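Local coordinates for yersinopine synthase (Yersinia pestis, PDB 6C4M), which catalyses the NADPH-dependent reductive condensation of pyruvate with an aminobutanoate intermediate, the last step in making the metallophore yersinopine, at residues 74-80 / 204-209; 133-137 / 226-230; 210-214 / 324-330; 297-301 / 353-358. One frame throughout, in Å; residues are numbered along the deposited sequence.

Interaction 1: 74-80 / 204-209; sequences LQGTGKA and AYTKAF
Gln75 and Thr206 hold the two strands together here. Thr206 N donates to Gln75 O at 2.8 Å. Gln75 N in turn donates to Ala204 O at 3.1 Å, with an N-H...O angle of 143°. The pairs Leu74 with Ala204, Gln75 with Tyr205 and Gly76 with Thr206 set a parallel register.

On the face of Leu74 and Thr206, methyl CD1 of Leu74 comes to 3.5 Å from Thr206 OG1. CG of Leu74 lies anti to the backbone N (chi1 173°), which swings the branch across toward the neighbouring strand. Tyr205 projects from the other face, and Thr77 CB, just past the strand, sits in plane at its ring edge, 4.0 Å from CD2. Thr77 CG2 runs alongside the start of the Lys207 chain. Beyond the strand end the chain turns, and Ala80 CB closes on Phe209 CE2 at 3.7 Å. Thr206 CG2 sits over one face of the Phe209 ring, toward its rim.

Further out, the Thr206 hydroxyl is bonded to Gln36 of helix 32-44 and to Thr172, an NADP(+)-binding residue. His237 stacks on Phe209. Ala204 lies close to Pro32, another NADP(+)-binding residue. The pairing thus belongs to the mixed sheet of the Rossmann-type nucleotide-binding domain, next to the cofactor site.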
loop_
_atom_site.group_PDB
_atom_site.type_symbol
_atom_site.label_atom_id
_atom_site.label_comp_id
_atom_site.label_asym_id
_atom_site.label_seq_id
_atom_site.Cartn_x
_atom_site.Cartn_y
_atom_site.Cartn_z
ATOM N N LEU A 74 21.921 -20.836 22.407
ATOM C CA LEU A 74 21.212 -19.651 21.946
ATOM C C LEU A 74 22.204 -18.653 21.365
ATOM O O LEU A 74 23.319 -18.495 21.871
ATOM C CB LEU A 74 20.430 -18.973 23.078
ATOM C CG LEU A 74 19.759 -17.608 22.815
ATOM C CD1 LEU A 74 18.486 -17.702 21.991
ATOM C CD2 LEU A 74 19.465 -16.961 24.159
ATOM N N GLN A 75 21.773 -17.961 20.317
ATOM C CA GLN A 75 22.546 -16.880 19.724
ATOM C C GLN A 75 21.678 -15.648 19.536
ATOM O O GLN A 75 20.513 -15.744 19.138
ATOM C CB GLN A 75 23.154 -17.288 18.377
ATOM C CG GLN A 75 24.166 -18.416 18.489
ATOM C CD GLN A 75 25.044 -18.538 17.263
ATOM O OE1 GLN A 75 26.253 -18.757 17.370
ATOM N NE2 GLN A 75 24.442 -18.393 16.086
ATOM N N GLY A 76 22.251 -14.494 19.833
ATOM C CA GLY A 76 21.623 -13.242 19.506
ATOM C C GLY A 76 22.031 -12.767 18.121
ATOM O O GLY A 76 23.129 -13.037 17.642
ATOM N N THR A 77 21.128 -12.022 17.496
ATOM C CA THR A 77 21.191 -11.763 16.072
ATOM C C THR A 77 20.600 -10.387 15.799
ATOM O O THR A 77 19.690 -9.941 16.503
ATOM C CB THR A 77 20.455 -12.894 15.346
ATOM O OG1 THR A 77 21.418 -13.847 14.886
ATOM C CG2 THR A 77 19.616 -12.409 14.211
ATOM N N GLY A 78 21.129 -9.715 14.775
ATOM C CA GLY A 78 20.699 -8.351 14.485
ATOM C C GLY A 78 20.736 -7.486 15.728
ATOM O O GLY A 78 21.733 -7.459 16.470
ATOM N N LYS A 79 19.624 -6.802 16.007
ATOM C CA LYS A 79 19.607 -5.907 17.163
ATOM C C LYS A 79 19.667 -6.673 18.487
ATOM O O LYS A 79 20.268 -6.194 19.457
ATOM C CB LYS A 79 18.373 -5.007 17.111
ATOM C CG LYS A 79 17.060 -5.726 16.937
ATOM C CD LYS A 79 15.984 -4.728 16.495
ATOM C CE LYS A 79 16.137 -3.388 17.232
ATOM N NZ LYS A 79 15.105 -2.376 16.856
ATOM N N ALA A 80 19.060 -7.863 18.553
ATOM C CA ALA A 80 19.102 -8.633 19.794
ATOM C C ALA A 80 20.531 -8.894 20.264
ATOM O O ALA A 80 20.747 -9.154 21.458
ATOM C CB ALA A 80 18.350 -9.953 19.619
ATOM N N ALA A 204 18.741 -22.302 19.198
ATOM C CA ALA A 204 17.810 -21.268 18.783
ATOM C C ALA A 204 18.571 -19.978 18.564
ATOM O O ALA A 204 19.743 -19.848 18.924
ATOM C CB ALA A 204 16.694 -21.053 19.803
ATOM N N TYR A 205 17.891 -19.014 17.961
ATOM C CA TYR A 205 18.485 -17.703 17.793
ATOM C C TYR A 205 17.388 -16.665 17.926
ATOM O O TYR A 205 16.246 -16.881 17.517
ATOM C CB TYR A 205 19.220 -17.573 16.448
ATOM C CG TYR A 205 18.329 -17.352 15.264
ATOM C CD1 TYR A 205 17.575 -18.390 14.743
ATOM C CD2 TYR A 205 18.250 -16.104 14.646
ATOM C CE1 TYR A 205 16.746 -18.192 13.631
ATOM C CE2 TYR A 205 17.429 -15.901 13.530
ATOM C CZ TYR A 205 16.686 -16.946 13.036
ATOM O OH TYR A 205 15.862 -16.751 11.953
ATOM N N THR A 206 17.730 -15.565 18.568
ATOM C CA THR A 206 16.783 -14.498 18.824
ATOM C C THR A 206 17.217 -13.291 18.017
ATOM O O THR A 206 18.347 -12.813 18.171
ATOM C CB THR A 206 16.720 -14.178 20.313
ATOM O OG1 THR A 206 16.180 -15.312 21.013
ATOM C CG2 THR A 206 15.848 -12.950 20.554
ATOM N N LYS A 207 16.307 -12.816 17.168
ATOM C CA LYS A 207 16.521 -11.707 16.242
ATOM C C LYS A 207 16.183 -10.355 16.843
ATOM O O LYS A 207 16.703 -9.335 16.376
ATOM C CB LYS A 207 15.646 -11.893 14.992
ATOM C CG LYS A 207 16.011 -13.077 14.117
ATOM C CD LYS A 207 14.793 -13.680 13.356
ATOM C CE LYS A 207 13.977 -12.627 12.614
ATOM N NZ LYS A 207 12.870 -13.250 11.817
ATOM N N ALA A 208 15.324 -10.318 17.859
ATOM C CA ALA A 208 14.808 -9.053 18.358
ATOM C C ALA A 208 14.108 -9.281 19.691
ATOM O O ALA A 208 13.582 -10.372 19.951
ATOM C CB ALA A 208 13.854 -8.422 17.333
ATOM N N PHE A 209 14.114 -8.245 20.530
ATOM C CA PHE A 209 13.345 -8.233 21.767
ATOM C C PHE A 209 12.224 -7.203 21.660
ATOM O O PHE A 209 12.366 -6.180 20.985
ATOM C CB PHE A 209 14.250 -7.928 22.973
ATOM C CG PHE A 209 15.248 -9.025 23.264
ATOM C CD1 PHE A 209 14.838 -10.219 23.826
ATOM C CD2 PHE A 209 16.581 -8.869 22.941
ATOM C CE1 PHE A 209 15.747 -11.227 24.074
ATOM C CE2 PHE A 209 17.491 -9.863 23.180
ATOM C CZ PHE A 209 17.081 -11.050 23.753
#

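Interaction 2: 133-137 / 226-230; sequences KSVIL and EMSWL
The Trp229 ring meets Ile136 at its edge, near the ring plane, where CZ3 lies 3.7 Å from Ile136 CD1. Glu226 O, one turn back in the same helix, also lies in plane at the edge of this indole. Arg107 of strand 107-110 makes a cation-pi contact with the ring. CG of Trp229 is anti to the backbone N (chi1 170°), which carries the indole off the helix toward the strand.

The other flat group is the Glu226 carboxylate. Ser134 OG donates to OE2 at 2.8 Å and comes from above the carboxylate plane, 58° out of it. The same oxygen lies 3.7 Å from Ile136 CD1. The bend of the Glu226 chain at chi2 (-63°) turns the carboxylate toward Ser134 OG. CG itself lies 3.8 Å from Ser134 CB, so the chain packs on the serine as well as bonding to it. OE1 has other partners: Arg107 makes a salt bridge to it and His20 a hydrogen bond.

Ile136 CD1 is the apolar tip of the contact. Besides the indole and the carboxylate, it faces Leu230 CD1 at 4.3 Å. Leu230 also packs on Ile163 and Leu215, so helix 225-235 lies over several strands of the sheet.

All five touching residues are buried. The buried carboxylate is bonded by a hydroxyl, a guanidinium and an imidazole. The nearby arginine probably favours its charged form, and the charge is paired where the helix packs against the sheet.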
loop_
_atom_site.group_PDB
_atom_site.type_symbol
_atom_site.label_atom_id
_atom_site.label_comp_id
_atom_site.label_asym_id
_atom_site.label_seq_id
_atom_site.Cartn_x
_atom_site.Cartn_y
_atom_site.Cartn_z
ATOM N N LYS A 133 4.665 -22.508 43.908
ATOM C CA LYS A 133 4.355 -21.123 44.261
ATOM C C LYS A 133 3.795 -20.274 43.120
ATOM O O LYS A 133 3.091 -19.290 43.394
ATOM C CB LYS A 133 5.611 -20.405 44.764
ATOM C CG LYS A 133 6.315 -21.029 45.963
ATOM C CD LYS A 133 7.430 -20.076 46.428
ATOM C CE LYS A 133 7.036 -19.271 47.668
ATOM N NZ LYS A 133 7.413 -19.987 48.944
ATOM N N SER A 134 4.143 -20.555 41.864
ATOM C CA SER A 134 3.716 -19.674 40.788
ATOM C C SER A 134 3.546 -20.434 39.477
ATOM O O SER A 134 4.259 -21.401 39.173
ATOM C CB SER A 134 4.709 -18.536 40.609
ATOM O OG SER A 134 5.962 -19.068 40.233
ATOM N N VAL A 135 2.590 -19.957 38.691
ATOM C CA VAL A 135 2.353 -20.438 37.348
ATOM C C VAL A 135 2.347 -19.230 36.424
ATOM O O VAL A 135 1.525 -18.324 36.596
ATOM C CB VAL A 135 1.024 -21.192 37.253
ATOM C CG1 VAL A 135 0.717 -21.504 35.818
ATOM C CG2 VAL A 135 1.093 -22.473 38.101
ATOM N N ILE A 136 3.265 -19.210 35.466
ATOM C CA ILE A 136 3.438 -18.076 34.564
ATOM C C ILE A 136 2.959 -18.477 33.178
ATOM O O ILE A 136 3.347 -19.528 32.663
ATOM C CB ILE A 136 4.903 -17.610 34.534
ATOM C CG1 ILE A 136 5.368 -17.233 35.962
ATOM C CG2 ILE A 136 5.075 -16.415 33.609
ATOM C CD1 ILE A 136 6.846 -16.984 36.087
ATOM N N LEU A 137 2.152 -17.606 32.560
ATOM C CA LEU A 137 1.597 -17.817 31.222
ATOM C C LEU A 137 2.449 -16.972 30.260
ATOM O O LEU A 137 2.341 -15.739 30.205
ATOM C CB LEU A 137 0.111 -17.469 31.227
ATOM C CG LEU A 137 -0.714 -18.188 32.321
ATOM C CD1 LEU A 137 -2.180 -17.906 32.150
ATOM C CD2 LEU A 137 -0.480 -19.687 32.403
ATOM N N GLU A 226 7.573 -12.390 42.627
ATOM C CA GLU A 226 7.609 -13.000 41.297
ATOM C C GLU A 226 7.607 -11.940 40.214
ATOM O O GLU A 226 8.355 -12.040 39.235
ATOM C CB GLU A 226 6.418 -13.940 41.072
ATOM C CG GLU A 226 6.624 -15.377 41.531
ATOM C CD GLU A 226 7.731 -16.077 40.770
ATOM O OE1 GLU A 226 8.896 -15.968 41.203
ATOM O OE2 GLU A 226 7.449 -16.728 39.742
ATOM N N MET A 227 6.729 -10.940 40.350
ATOM C CA MET A 227 6.720 -9.808 39.419
ATOM C C MET A 227 8.078 -9.129 39.360
ATOM O O MET A 227 8.558 -8.782 38.270
ATOM C CB MET A 227 5.661 -8.792 39.838
ATOM C CG MET A 227 4.264 -9.376 39.867
ATOM S SD MET A 227 3.330 -8.882 38.457
ATOM C CE MET A 227 1.779 -8.526 39.295
ATOM N N SER A 228 8.708 -8.927 40.525
ATOM C CA SER A 228 10.027 -8.303 40.554
ATOM C C SER A 228 11.031 -9.185 39.846
ATOM O O SER A 228 11.911 -8.701 39.129
ATOM C CB SER A 228 10.474 -8.054 42.000
ATOM O OG SER A 228 9.578 -7.179 42.656
ATOM N N TRP A 229 10.908 -10.494 40.042
ATOM C CA TRP A 229 11.827 -11.425 39.407
ATOM C C TRP A 229 11.669 -11.373 37.895
ATOM O O TRP A 229 12.659 -11.244 37.164
ATOM C CB TRP A 229 11.588 -12.846 39.927
ATOM C CG TRP A 229 12.337 -13.868 39.145
ATOM C CD1 TRP A 229 13.661 -14.150 39.219
ATOM C CD2 TRP A 229 11.795 -14.748 38.168
ATOM N NE1 TRP A 229 13.988 -15.144 38.332
ATOM C CE2 TRP A 229 12.854 -15.534 37.676
ATOM C CE3 TRP A 229 10.519 -14.943 37.654
ATOM C CZ2 TRP A 229 12.674 -16.498 36.696
ATOM C CZ3 TRP A 229 10.338 -15.896 36.687
ATOM C CH2 TRP A 229 11.411 -16.667 36.216
ATOM N N LEU A 230 10.421 -11.453 37.409
ATOM C CA LEU A 230 10.162 -11.339 35.976
ATOM C C LEU A 230 10.718 -10.044 35.414
ATOM O O LEU A 230 11.341 -10.041 34.348
ATOM C CB LEU A 230 8.661 -11.419 35.681
ATOM C CG LEU A 230 8.098 -12.818 35.516
ATOM C CD1 LEU A 230 6.588 -12.762 35.429
ATOM C CD2 LEU A 230 8.641 -13.493 34.262
#

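Interaction 3: 210-214 / 324-330; sequences KQRIY and FLNDDNY
Tyr214 and Asp328 join strand 203-217, in the sheet of the Rossmann-type nucleotide-binding domain, to helix 321-329. The helix has a wider pi-type turn at 324-329, with Tyr330 N bonded to Leu325 O.

The hydrogen bond across the contact runs from Tyr214 OH to Asp328 OD2 at 2.6 Å. The acceptor lies at the edge of the phenol, near the ring plane. The hydroxyl meets the carboxylate from above its plane, 42° out of it. OD2 also takes a salt bridge from Arg323, so it is gripped by two groups.

The charged pair is longer. Arg212 NE stands 3.5 Å from Asp328 OD1, at the edge of the guanidinium, with the two planes 62° apart. CG of Arg212 lies between the backbone N and the carbonyl carbon (chi1 65°), and the bend at chi3 brings NE toward the helix. One carboxylate thus serves two residues of the strand, one through each oxygen.

Two more polar side chains approach the helix. Gln211 stretches over the backbone of Asp327 and Asp328, with CG 3.6 Å from Asp328 O. Lys210 reaches Tyr330, where NZ and OH are 2.6 Å apart. The lysine side chain lies about 6 Å from the bound NADP(+), nearest atoms.

Apolar contact is slight: Tyr214 CE1 meets the edge of the Phe324 ring at 4.3 Å. Phe253 stacks on Tyr214 and also meets Phe324.

Within the helix, Asn329 ND2 sits over the centre of the Phe324 ring. It donates to Phe324 O at 3.0 Å, from the face opposite to that used by Asp328 N.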
loop_
_atom_site.group_PDB
_atom_site.type_symbol
_atom_site.label_atom_id
_atom_site.label_comp_id
_atom_site.label_asym_id
_atom_site.label_seq_id
_atom_site.Cartn_x
_atom_site.Cartn_y
_atom_site.Cartn_z
ATOM N N LYS A 210 11.101 -7.484 22.322
ATOM C CA LYS A 210 10.000 -6.532 22.361
ATOM C C LYS A 210 10.385 -5.326 23.216
ATOM O O LYS A 210 11.271 -5.406 24.064
ATOM C CB LYS A 210 8.732 -7.180 22.926
ATOM C CG LYS A 210 8.170 -8.384 22.130
ATOM C CD LYS A 210 7.543 -8.031 20.829
ATOM C CE LYS A 210 7.037 -9.314 20.154
ATOM N NZ LYS A 210 6.649 -9.085 18.701
ATOM N N GLN A 211 9.687 -4.200 23.012
ATOM C CA GLN A 211 9.986 -3.011 23.818
ATOM C C GLN A 211 9.246 -3.018 25.154
ATOM O O GLN A 211 9.784 -2.530 26.159
ATOM C CB GLN A 211 9.679 -1.721 23.049
ATOM C CG GLN A 211 8.299 -1.626 22.425
ATOM C CD GLN A 211 8.149 -0.395 21.508
ATOM O OE1 GLN A 211 7.716 -0.508 20.357
ATOM N NE2 GLN A 211 8.493 0.775 22.027
ATOM N N ARG A 212 8.020 -3.542 25.201
ATOM C CA ARG A 212 7.366 -3.710 26.488
ATOM C C ARG A 212 6.433 -4.915 26.476
ATOM O O ARG A 212 5.979 -5.384 25.425
ATOM C CB ARG A 212 6.614 -2.440 26.918
ATOM C CG ARG A 212 5.440 -1.984 26.084
ATOM C CD ARG A 212 5.032 -0.560 26.566
ATOM N NE ARG A 212 5.811 0.481 25.894
ATOM C CZ ARG A 212 6.794 1.207 26.414
ATOM N NH1 ARG A 212 7.170 1.078 27.686
ATOM N NH2 ARG A 212 7.406 2.100 25.641
ATOM N N ILE A 213 6.190 -5.415 27.685
ATOM C CA ILE A 213 5.269 -6.500 27.963
ATOM C C ILE A 213 4.355 -6.028 29.076
ATOM O O ILE A 213 4.799 -5.367 30.023
ATOM C CB ILE A 213 6.016 -7.779 28.389
ATOM C CG1 ILE A 213 6.934 -8.291 27.272
ATOM C CG2 ILE A 213 5.050 -8.834 28.798
ATOM C CD1 ILE A 213 6.216 -8.673 25.982
ATOM N N TYR A 214 3.085 -6.367 28.969
ATOM C CA TYR A 214 2.112 -6.084 30.008
ATOM C C TYR A 214 1.927 -7.351 30.827
ATOM O O TYR A 214 1.840 -8.440 30.264
ATOM C CB TYR A 214 0.776 -5.647 29.404
ATOM C CG TYR A 214 0.842 -4.347 28.659
ATOM C CD1 TYR A 214 1.209 -4.311 27.323
ATOM C CD2 TYR A 214 0.547 -3.143 29.290
ATOM C CE1 TYR A 214 1.284 -3.112 26.635
ATOM C CE2 TYR A 214 0.622 -1.935 28.602
ATOM C CZ TYR A 214 0.969 -1.941 27.271
ATOM O OH TYR A 214 1.061 -0.762 26.593
ATOM N N PHE A 324 -1.563 0.883 20.310
ATOM C CA PHE A 324 -0.889 -0.364 20.682
ATOM C C PHE A 324 -0.054 -0.896 19.523
ATOM O O PHE A 324 1.122 -1.230 19.694
ATOM C CB PHE A 324 -1.937 -1.395 21.121
ATOM C CG PHE A 324 -1.383 -2.775 21.399
ATOM C CD1 PHE A 324 -0.547 -3.004 22.495
ATOM C CD2 PHE A 324 -1.743 -3.857 20.599
ATOM C CE1 PHE A 324 -0.051 -4.282 22.766
ATOM C CE2 PHE A 324 -1.258 -5.137 20.870
ATOM C CZ PHE A 324 -0.422 -5.349 21.961
ATOM N N LEU A 325 -0.654 -1.011 18.336
ATOM C CA LEU A 325 0.094 -1.514 17.186
ATOM C C LEU A 325 1.315 -0.659 16.895
ATOM O O LEU A 325 2.404 -1.180 16.626
ATOM C CB LEU A 325 -0.784 -1.548 15.946
ATOM C CG LEU A 325 -1.999 -2.454 15.991
ATOM C CD1 LEU A 325 -2.883 -2.238 14.731
ATOM C CD2 LEU A 325 -1.579 -3.912 16.089
ATOM N N ASN A 326 1.138 0.657 16.875
ATOM C CA ASN A 326 2.237 1.517 16.463
ATOM C C ASN A 326 3.249 1.668 17.593
ATOM O O ASN A 326 4.446 1.440 17.392
ATOM C CB ASN A 326 1.708 2.887 16.042
ATOM C CG ASN A 326 2.749 3.729 15.328
ATOM O OD1 ASN A 326 2.952 3.610 14.123
ATOM N ND2 ASN A 326 3.424 4.592 16.086
ATOM N N ASP A 327 2.775 2.034 18.786
ATOM C CA ASP A 327 3.683 2.480 19.844
ATOM C C ASP A 327 4.198 1.329 20.703
ATOM O O ASP A 327 5.270 1.452 21.290
ATOM C CB ASP A 327 3.005 3.525 20.744
ATOM C CG ASP A 327 2.754 4.849 20.048
ATOM O OD1 ASP A 327 3.077 5.003 18.833
ATOM O OD2 ASP A 327 2.210 5.751 20.732
ATOM N N ASP A 328 3.484 0.218 20.797
ATOM C CA ASP A 328 3.985 -0.931 21.555
ATOM C C ASP A 328 4.545 -2.056 20.690
ATOM O O ASP A 328 5.207 -2.941 21.234
ATOM C CB ASP A 328 2.886 -1.510 22.437
ATOM C CG ASP A 328 2.366 -0.513 23.462
ATOM O OD1 ASP A 328 3.042 0.510 23.711
ATOM O OD2 ASP A 328 1.276 -0.765 24.028
ATOM N N ASN A 329 4.295 -2.067 19.371
ATOM C CA ASN A 329 4.788 -3.171 18.544
ATOM C C ASN A 329 5.711 -2.686 17.420
ATOM O O ASN A 329 6.936 -2.753 17.568
ATOM C CB ASN A 329 3.599 -3.987 18.029
ATOM C CG ASN A 329 2.901 -4.744 19.149
ATOM O OD1 ASN A 329 3.214 -5.914 19.394
ATOM N ND2 ASN A 329 1.997 -4.064 19.872
ATOM N N TYR A 330 5.161 -2.180 16.294
ATOM C CA TYR A 330 6.005 -1.800 15.157
ATOM C C TYR A 330 5.538 -0.448 14.608
ATOM O O TYR A 330 4.390 -0.325 14.176
ATOM C CB TYR A 330 5.962 -2.892 14.079
ATOM C CG TYR A 330 6.137 -4.281 14.644
ATOM C CD1 TYR A 330 5.031 -5.031 15.036
ATOM C CD2 TYR A 330 7.407 -4.845 14.812
ATOM C CE1 TYR A 330 5.172 -6.313 15.568
ATOM C CE2 TYR A 330 7.560 -6.136 15.344
ATOM C CZ TYR A 330 6.432 -6.862 15.721
ATOM O OH TYR A 330 6.537 -8.138 16.259
#

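Interaction 4: 297-301 / 353-358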
loop_
_atom_site.group_PDB
_atom_site.type_symbol
_atom_site.label_atom_id
_atom_site.label_comp_id
_atom_site.label_asym_id
_atom_site.label_seq_id
_atom_site.Cartn_x
_atom_site.Cartn_y
_atom_site.Cartn_z
ATOM N N ILE A 297 -9.720 -5.072 6.333
ATOM C CA ILE A 297 -9.476 -4.032 7.329
ATOM C C ILE A 297 -10.750 -3.724 8.104
ATOM O O ILE A 297 -10.712 -3.456 9.315
ATOM C CB ILE A 297 -8.903 -2.778 6.632
ATOM C CG1 ILE A 297 -7.472 -3.067 6.153
ATOM C CG2 ILE A 297 -8.985 -1.547 7.509
ATOM C CD1 ILE A 297 -6.490 -3.356 7.290
ATOM N N ALA A 298 -11.894 -3.752 7.420
ATOM C CA ALA A 298 -13.171 -3.573 8.106
ATOM C C ALA A 298 -13.386 -4.664 9.142
ATOM O O ALA A 298 -13.924 -4.399 10.232
ATOM C CB ALA A 298 -14.316 -3.539 7.069
ATOM N N ASP A 299 -12.930 -5.895 8.856
ATOM C CA ASP A 299 -13.039 -6.952 9.876
ATOM C C ASP A 299 -12.076 -6.710 11.043
ATOM O O ASP A 299 -12.386 -7.057 12.186
ATOM C CB ASP A 299 -12.758 -8.344 9.296
ATOM C CG ASP A 299 -13.884 -8.882 8.413
ATOM O OD1 ASP A 299 -15.026 -8.378 8.486
ATOM O OD2 ASP A 299 -13.628 -9.867 7.692
ATOM N N LEU A 300 -10.892 -6.158 10.767
ATOM C CA LEU A 300 -9.956 -5.856 11.831
ATOM C C LEU A 300 -10.551 -4.824 12.779
ATOM O O LEU A 300 -10.532 -4.990 14.006
ATOM C CB LEU A 300 -8.638 -5.372 11.230
ATOM C CG LEU A 300 -7.523 -4.904 12.178
ATOM C CD1 LEU A 300 -7.185 -5.965 13.132
ATOM C CD2 LEU A 300 -6.289 -4.520 11.382
ATOM N N ALA A 301 -11.104 -3.754 12.222
ATOM C CA ALA A 301 -11.727 -2.737 13.054
ATOM C C ALA A 301 -12.956 -3.281 13.777
ATOM O O ALA A 301 -13.177 -2.961 14.945
ATOM C CB ALA A 301 -12.095 -1.538 12.187
ATOM N N GLN A 353 -11.223 5.084 11.105
ATOM C CA GLN A 353 -10.467 4.001 11.709
ATOM C C GLN A 353 -9.937 3.053 10.649
ATOM O O GLN A 353 -8.755 2.669 10.663
ATOM C CB GLN A 353 -11.354 3.224 12.703
ATOM C CG GLN A 353 -11.605 3.921 14.036
ATOM C CD GLN A 353 -12.225 2.947 15.053
ATOM O OE1 GLN A 353 -12.632 1.833 14.702
ATOM N NE2 GLN A 353 -12.276 3.356 16.300
ATOM N N GLN A 354 -10.803 2.672 9.706
ATOM C CA GLN A 354 -10.394 1.720 8.697
ATOM C C GLN A 354 -9.315 2.300 7.802
ATOM O O GLN A 354 -8.298 1.646 7.537
ATOM C CB GLN A 354 -11.622 1.282 7.895
ATOM C CG GLN A 354 -12.527 0.298 8.705
ATOM C CD GLN A 354 -13.858 0.057 8.012
ATOM O OE1 GLN A 354 -13.919 -0.008 6.799
ATOM N NE2 GLN A 354 -14.926 -0.012 8.780
ATOM N N TYR A 355 -9.528 3.521 7.304
ATOM C CA TYR A 355 -8.512 4.170 6.476
ATOM C C TYR A 355 -7.175 4.167 7.209
ATOM O O TYR A 355 -6.153 3.734 6.659
ATOM C CB TYR A 355 -8.973 5.596 6.113
ATOM C CG TYR A 355 -8.092 6.411 5.156
ATOM C CD1 TYR A 355 -7.111 5.816 4.381
ATOM C CD2 TYR A 355 -8.270 7.781 5.038
ATOM C CE1 TYR A 355 -6.335 6.556 3.537
ATOM C CE2 TYR A 355 -7.481 8.544 4.194
ATOM C CZ TYR A 355 -6.517 7.926 3.442
ATOM O OH TYR A 355 -5.754 8.659 2.563
ATOM N N ALA A 356 -7.188 4.557 8.494
ATOM C CA ALA A 356 -5.944 4.601 9.259
ATOM C C ALA A 356 -5.284 3.232 9.323
ATOM O O ALA A 356 -4.064 3.123 9.141
ATOM C CB ALA A 356 -6.193 5.146 10.661
ATOM N N LEU A 357 -6.078 2.165 9.528
ATOM C CA LEU A 357 -5.504 0.830 9.600
ATOM C C LEU A 357 -4.988 0.349 8.257
ATOM O O LEU A 357 -3.938 -0.316 8.208
ATOM C CB LEU A 357 -6.532 -0.148 10.168
ATOM C CG LEU A 357 -6.805 -0.007 11.669
ATOM C CD1 LEU A 357 -8.111 -0.751 12.047
ATOM C CD2 LEU A 357 -5.603 -0.555 12.465
ATOM N N PHE A 358 -5.724 0.644 7.151
ATOM C CA PHE A 358 -5.216 0.291 5.831
ATOM C C PHE A 358 -3.903 1.000 5.568
ATOM O O PHE A 358 -2.946 0.393 5.070
ATOM C CB PHE A 358 -6.247 0.603 4.720
ATOM C CG PHE A 358 -5.789 0.147 3.368
ATOM C CD1 PHE A 358 -4.946 0.934 2.615
ATOM C CD2 PHE A 358 -6.142 -1.098 2.885
ATOM C CE1 PHE A 358 -4.484 0.503 1.381
ATOM C CE2 PHE A 358 -5.700 -1.522 1.655
ATOM C CZ PHE A 358 -4.860 -0.709 0.905
HETATM O O HOH W 1 -11.800 -0.571 16.097
#
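A water bridges Gln353 and Ala301. It donates to Gln353 OE1 at 2.9 Å and to Ala301 O at 3.0 Å, tying a side-chain amide of one helix to the backbone of the other. The NE2 end of the same amide is bonded to Phe345 O, which helps fix its rotation. No direct hydrogen bond joins the two segments.

The rest is packing. Ile297 points into the other helix. Its CG2 branch, anti to the backbone N (chi1 -70° for CG1), lies 3.3 Å from Gln354 O and also touches Leu357 CB at 3.9 Å. The CG1 branch meets the edge of the Phe358 ring, 4.0 Å from CD2, and the two side chains cross at about a right angle. Gln354 is extended beyond CG and lies across Ala298, with its OE1 3.6 Å from Ala298 CB. Ala301 CB fits between Gln354 CG and Leu357 CD1. The small side chains of Ala298 and Ala301 allow this approach. Leu357 CD2 also packs on Leu300 CD2.

The two helical segments run at 115° to each other, with axes 9.1 Å apart. Leu357 touches Leu325 of helix 321-329, and Leu300 touches Pro262 of helix 255-264. Ile297 and Gln354 pack on Tyr355 of the second subunit, which places this helix pair at the dimer interface.

Interactions 1 and 3 share strand 203-217, the first pairing it with a sheet neighbour and the second with a helix. Interaction 2 reaches the same sheet through helix 225-235, which follows that strand. Interaction 4 is purely helical and lies about 36 Å from interaction 2, centre to centre, on the opposite side of the chain's centre. It touches interaction 3 through Leu325 and Leu357. Interactions 2 and 4 are buried; 1 and 3 are partly buried. Backbone bonds dominate in 1, buried carboxylates in 2 and 3, and apolar packing with one water in 4. Only interaction 4 meets the second subunit.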